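Local coordinates for protein insecticyanin-A (Manduca sexta, PDB 1Z24) that binds the bile pigment biliverdin IX gamma in a lipocalin pocket, giving hornworms, together with lipoprotein-bound carotenes, their green camouflage, at residues D120-P123 and D124-A127; I160-S163 and K164-S167. All blocks are in the same frame, centred on the assembly; numbering follows the deposited sequence.

Interaction 1: D120-P123 and D124-A127. With BLV (biliverdin IX gamma chromophore), chain B.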
loop_
_atom_site.group_PDB
_atom_site.type_symbol
_atom_site.label_atom_id
_atom_site.label_comp_id
_atom_site.label_asym_id
_atom_site.label_seq_id
_atom_site.Cartn_x
_atom_site.Cartn_y
_atom_site.Cartn_z
ATOM N N ASP A 120 -9.239 3.533 7.688
ATOM C CA ASP A 120 -9.230 3.902 9.095
ATOM C C ASP A 120 -8.080 3.216 9.815
ATOM O O ASP A 120 -8.075 1.984 9.963
ATOM C CB ASP A 120 -10.580 3.400 9.624
ATOM C CG ASP A 120 -10.917 3.896 11.012
ATOM O OD1 ASP A 120 -12.053 4.213 11.327
ATOM O OD2 ASP A 120 -9.910 3.997 11.841
ATOM N N TYR A 121 -7.106 4.012 10.260
ATOM C CA TYR A 121 -5.942 3.437 10.938
ATOM C C TYR A 121 -6.108 3.314 12.456
ATOM O O TYR A 121 -6.461 4.277 13.099
ATOM C CB TYR A 121 -4.602 4.141 10.513
ATOM C CG TYR A 121 -3.374 3.541 11.230
ATOM C CD1 TYR A 121 -2.836 2.305 10.879
ATOM C CD2 TYR A 121 -2.741 4.199 12.287
ATOM C CE1 TYR A 121 -1.756 1.744 11.552
ATOM C CE2 TYR A 121 -1.616 3.699 12.947
ATOM C CZ TYR A 121 -1.152 2.444 12.591
ATOM O OH TYR A 121 -0.123 1.922 13.247
ATOM N N HIS A 122 -5.858 2.129 13.025
ATOM C CA HIS A 122 -5.933 1.867 14.473
ATOM C C HIS A 122 -4.501 1.665 15.003
ATOM O O HIS A 122 -3.948 0.596 14.906
ATOM C CB HIS A 122 -6.630 0.543 14.656
ATOM C CG HIS A 122 -8.074 0.692 14.347
ATOM N ND1 HIS A 122 -9.060 0.586 15.328
ATOM C CD2 HIS A 122 -8.708 0.918 13.157
ATOM C CE1 HIS A 122 -10.256 0.758 14.721
ATOM N NE2 HIS A 122 -10.074 0.962 13.420
ATOM N N PRO A 123 -3.874 2.685 15.533
ATOM C CA PRO A 123 -2.517 2.588 16.026
ATOM C C PRO A 123 -2.372 1.542 17.077
ATOM O O PRO A 123 -1.343 0.888 17.145
ATOM C CB PRO A 123 -2.143 3.913 16.604
ATOM C CG PRO A 123 -3.398 4.767 16.501
ATOM C CD PRO A 123 -4.529 3.887 15.998
ATOM N N ASP A 124 -3.414 1.394 17.875
ATOM C CA ASP A 124 -3.354 0.374 18.892
ATOM C C ASP A 124 -3.343 -1.016 18.256
ATOM O O ASP A 124 -3.093 -2.003 18.910
ATOM C CB ASP A 124 -4.512 0.359 19.890
ATOM C CG ASP A 124 -5.848 0.218 19.207
ATOM O OD1 ASP A 124 -6.630 -0.643 19.539
ATOM O OD2 ASP A 124 -6.076 1.088 18.224
ATOM N N LYS A 125 -3.623 -1.145 16.981
ATOM C CA LYS A 125 -3.595 -2.477 16.431
ATOM C C LYS A 125 -2.567 -2.556 15.353
ATOM O O LYS A 125 -2.329 -3.637 14.868
ATOM C CB LYS A 125 -4.875 -2.893 15.730
ATOM C CG LYS A 125 -5.998 -3.113 16.746
ATOM C CD LYS A 125 -7.385 -3.350 16.150
ATOM C CE LYS A 125 -7.357 -4.287 14.937
ATOM N NZ LYS A 125 -8.338 -5.399 14.932
ATOM N N LYS A 126 -1.979 -1.403 14.995
ATOM C CA LYS A 126 -1.017 -1.347 13.925
ATOM C C LYS A 126 -1.650 -1.969 12.690
ATOM O O LYS A 126 -1.045 -2.721 11.974
ATOM C CB LYS A 126 0.358 -1.918 14.173
ATOM C CG LYS A 126 0.982 -1.356 15.459
ATOM C CD LYS A 126 2.262 -0.596 15.143
ATOM C CE LYS A 126 3.203 -0.440 16.332
ATOM N NZ LYS A 126 3.074 0.866 17.008
ATOM N N ALA A 127 -2.900 -1.666 12.442
ATOM C CA ALA A 127 -3.584 -2.198 11.275
ATOM C C ALA A 127 -4.674 -1.213 10.879
ATOM O O ALA A 127 -5.056 -0.317 11.657
ATOM C CB ALA A 127 -4.175 -3.555 11.586
HETATM N NA BLV B . -20.005 5.611 6.705
HETATM C C1A BLV B . -19.151 5.455 7.746
HETATM C C2A BLV B . -17.838 6.032 7.513
HETATM C C3A BLV B . -17.900 6.580 6.267
HETATM C C4A BLV B . -19.261 6.300 5.770
HETATM C CMA BLV B . -16.777 7.290 5.420
HETATM O OA BLV B . -19.475 4.894 8.771
HETATM C CAA BLV B . -16.684 5.966 8.429
HETATM C CBA BLV B . -16.186 4.562 8.251
HETATM C CGA BLV B . -15.107 4.289 9.298
HETATM O O1A BLV B . -13.938 4.294 9.024
HETATM O O2A BLV B . -15.439 4.100 10.426
HETATM C CHB BLV B . -19.691 6.674 4.498
HETATM N NB BLV B . -22.022 5.936 4.477
HETATM C C1B BLV B . -20.858 6.315 3.844
HETATM C C2B BLV B . -21.030 6.328 2.413
HETATM C C3B BLV B . -22.291 5.951 2.199
HETATM C C4B BLV B . -22.908 5.690 3.504
HETATM C CMB BLV B . -19.982 6.712 1.380
HETATM C CAB BLV B . -22.953 5.798 0.863
HETATM C CBB BLV B . -23.759 4.690 0.772
HETATM C CHC BLV B . -24.250 5.321 3.665
HETATM N NC BLV B . -24.620 4.946 6.030
HETATM C C1C BLV B . -25.045 5.184 4.766
HETATM C C2C BLV B . -26.515 5.234 4.697
HETATM C C3C BLV B . -27.048 5.069 5.910
HETATM C C4C BLV B . -25.820 4.882 6.784
HETATM C CMC BLV B . -27.263 5.539 3.487
HETATM C CAC BLV B . -28.489 5.011 6.453
HETATM C CBC BLV B . -28.756 5.322 7.743
HETATM C CHD BLV B . -25.851 4.569 8.188
HETATM N ND BLV B . -23.825 5.793 8.895
HETATM C C1D BLV B . -24.968 4.988 9.163
HETATM C C2D BLV B . -25.065 4.717 10.630
HETATM C C3D BLV B . -24.001 5.345 11.237
HETATM C C4D BLV B . -23.278 5.994 10.157
HETATM C CMD BLV B . -26.093 3.898 11.350
HETATM O OD BLV B . -22.287 6.659 10.340
HETATM C CAD BLV B . -23.688 5.370 12.680
HETATM C CBD BLV B . -24.115 6.718 13.230
HETATM C CGD BLV B . -23.619 6.916 14.709
HETATM O O1D BLV B . -24.341 6.652 15.616
HETATM O O2D BLV B . -22.494 7.311 14.955
#

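Interaction 2: I160-S163 and K164-S167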
loop_
_atom_site.group_PDB
_atom_site.type_symbol
_atom_site.label_atom_id
_atom_site.label_comp_id
_atom_site.label_asym_id
_atom_site.label_seq_id
_atom_site.Cartn_x
_atom_site.Cartn_y
_atom_site.Cartn_z
ATOM N N ILE A 160 -8.613 -2.317 -3.123
ATOM C CA ILE A 160 -9.886 -2.919 -2.804
ATOM C C ILE A 160 -10.000 -4.315 -3.305
ATOM O O ILE A 160 -9.814 -4.559 -4.468
ATOM C CB ILE A 160 -11.003 -2.130 -3.405
ATOM C CG1 ILE A 160 -11.046 -0.774 -2.742
ATOM C CG2 ILE A 160 -12.377 -2.807 -3.271
ATOM C CD1 ILE A 160 -11.822 0.167 -3.662
ATOM N N ASP A 161 -10.315 -5.225 -2.422
ATOM C CA ASP A 161 -10.472 -6.576 -2.831
ATOM C C ASP A 161 -11.963 -6.719 -3.202
ATOM O O ASP A 161 -12.862 -6.881 -2.354
ATOM C CB ASP A 161 -10.121 -7.435 -1.664
ATOM C CG ASP A 161 -10.364 -8.935 -1.945
ATOM O OD1 ASP A 161 -10.005 -9.762 -1.177
ATOM O OD2 ASP A 161 -10.914 -9.301 -3.081
ATOM N N ALA A 162 -12.161 -6.725 -4.495
ATOM C CA ALA A 162 -13.472 -6.816 -5.070
ATOM C C ALA A 162 -14.270 -7.996 -4.680
ATOM O O ALA A 162 -15.492 -7.981 -4.622
ATOM C CB ALA A 162 -13.498 -6.498 -6.526
ATOM N N SER A 163 -13.568 -9.036 -4.405
ATOM C CA SER A 163 -14.247 -10.237 -4.024
ATOM C C SER A 163 -14.841 -10.115 -2.656
ATOM O O SER A 163 -15.521 -11.001 -2.192
ATOM C CB SER A 163 -13.270 -11.396 -4.045
ATOM O OG SER A 163 -12.516 -11.384 -2.875
ATOM N N LYS A 164 -14.588 -9.035 -1.987
ATOM C CA LYS A 164 -15.162 -8.950 -0.670
ATOM C C LYS A 164 -16.420 -8.091 -0.681
ATOM O O LYS A 164 -16.983 -7.859 0.350
ATOM C CB LYS A 164 -14.141 -8.317 0.192
ATOM C CG LYS A 164 -12.941 -9.230 0.368
ATOM C CD LYS A 164 -13.373 -10.518 1.033
ATOM C CE LYS A 164 -12.253 -11.529 1.248
ATOM N NZ LYS A 164 -11.467 -11.260 2.458
ATOM N N PHE A 165 -16.874 -7.593 -1.827
ATOM C CA PHE A 165 -18.090 -6.768 -1.842
ATOM C C PHE A 165 -19.351 -7.562 -1.509
ATOM O O PHE A 165 -19.498 -8.729 -1.819
ATOM C CB PHE A 165 -18.377 -6.041 -3.133
ATOM C CG PHE A 165 -17.585 -4.780 -3.333
ATOM C CD1 PHE A 165 -17.865 -3.645 -2.584
ATOM C CD2 PHE A 165 -16.553 -4.726 -4.270
ATOM C CE1 PHE A 165 -17.111 -2.483 -2.758
ATOM C CE2 PHE A 165 -15.777 -3.593 -4.470
ATOM C CZ PHE A 165 -16.077 -2.474 -3.698
ATOM N N ILE A 166 -20.271 -6.911 -0.860
ATOM C CA ILE A 166 -21.516 -7.532 -0.483
ATOM C C ILE A 166 -22.640 -6.732 -1.099
ATOM O O ILE A 166 -22.745 -5.539 -0.831
ATOM C CB ILE A 166 -21.667 -7.541 1.011
ATOM C CG1 ILE A 166 -20.686 -8.545 1.631
ATOM C CG2 ILE A 166 -23.083 -8.010 1.303
ATOM C CD1 ILE A 166 -20.340 -8.049 3.028
ATOM N N SER A 167 -23.481 -7.390 -1.911
ATOM C CA SER A 167 -24.594 -6.738 -2.624
ATOM C C SER A 167 -25.733 -6.321 -1.749
ATOM O O SER A 167 -26.063 -7.067 -0.830
ATOM C CB SER A 167 -25.024 -7.655 -3.720
ATOM O OG SER A 167 -24.187 -7.458 -4.860
#

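Interaction 1: D120-P123 and D124-A127
Tyr121 and Lys126 run side by side and point the same way, with the phenol laid along the backbone of the turn. Its OH ends 3.5 Å from Lys126 CA, and further back CD1 of the Tyr121 ring lies 3.5 Å from Ala127 O. With CG anti to the backbone N (chi1 180°), the ring is carried alongside the returning chain; the ring of Tyr8 meets it as well. Cut back to an alanine, this position would probably leave Lys126 CA and the Ala127 peptide without their ring neighbour, and Tyr8 without its partner. The turn itself is the hairpin between strands 113-122 and 127-136 of the lipocalin barrel, and it carries a G1 beta bulge, Lys126 and Ala127 both facing His122. His122 N gives a nearly straight bond to Ala127 O (2.9 Å, 167°), while His122 O accepts from Lys125 N at 2.7 Å and, weakly, from Lys126 N. The imidazole leans beside Asp124, ring and carboxylate planes 45° apart, and His122 CB comes 3.7 Å from Asp124 OD2. Ala127 O approaches the edge of the same ring, and Phe4 meets it edge-to-face. At the start of the segment Asp120, part of the pigment pocket, brings OD1 to 3.0 Å from O1A of a biliverdin propionate.

Interaction 2: I160-S163 and K164-S167
An Asx turn at Asp161 opens the short 3-10 turn that leads the lipocalin chain from the loop after helix 144-154 into strand 166-167. Two bonds grip Asp161 OD2 from the same face of the carboxylate: Ser163 OG donates at 2.6 Å on the syn side but well out of the plane, and Ser163 N at 3.0 Å from above the plane. Chi1 of Asp161 (175°) sets CG anti to the backbone N and brings the carboxylate up to Ser163 and across the side chain of Lys164. The backbone then closes in two steps, Lys164 N to Asp161 O at 2.8 Å and the straighter Phe165 N to Ala162 O at 3.1 Å (173°). Phe165 folds its ring back along this turn, putting CD2 3.4 Å from Ala162 O; Ala132 and Ile134 of strand 127-136 touch the same side chain, so the phenylalanine packs the turn against the barrel wall. Ile160, buried, crosses the ring obliquely, its CG2 3.7 Å from CE2 of Phe165. Lys164 lies with its aliphatic part against the aspartate, CG 3.4 Å from Asp161 OD1, while its NZ stays 4.2 Å from that oxygen, too far for a salt bridge.

How the interactions relate
Interaction 1 precedes interaction 2 along the chain; the rest of strand 127-136 and helix 144-154 lie between them. Their centres are about 22 Å apart and their nearest atoms about 11 Å. The shared element is the curled sheet of the barrel, and strand 127-136 in particular: residues 120-127 make the hairpin turn that leads into it, whereas residues 160-165 pack on its side chains. Strand 166-167 then pairs with strand 25-32, itself a neighbour of 127-136. A turn at the pigment's propionate and the segment after the helix thus meet one barrel wall; of the two, only interaction 1 supplies a pocket residue, the Phe165 side chain lying about 10 Å from the pigment.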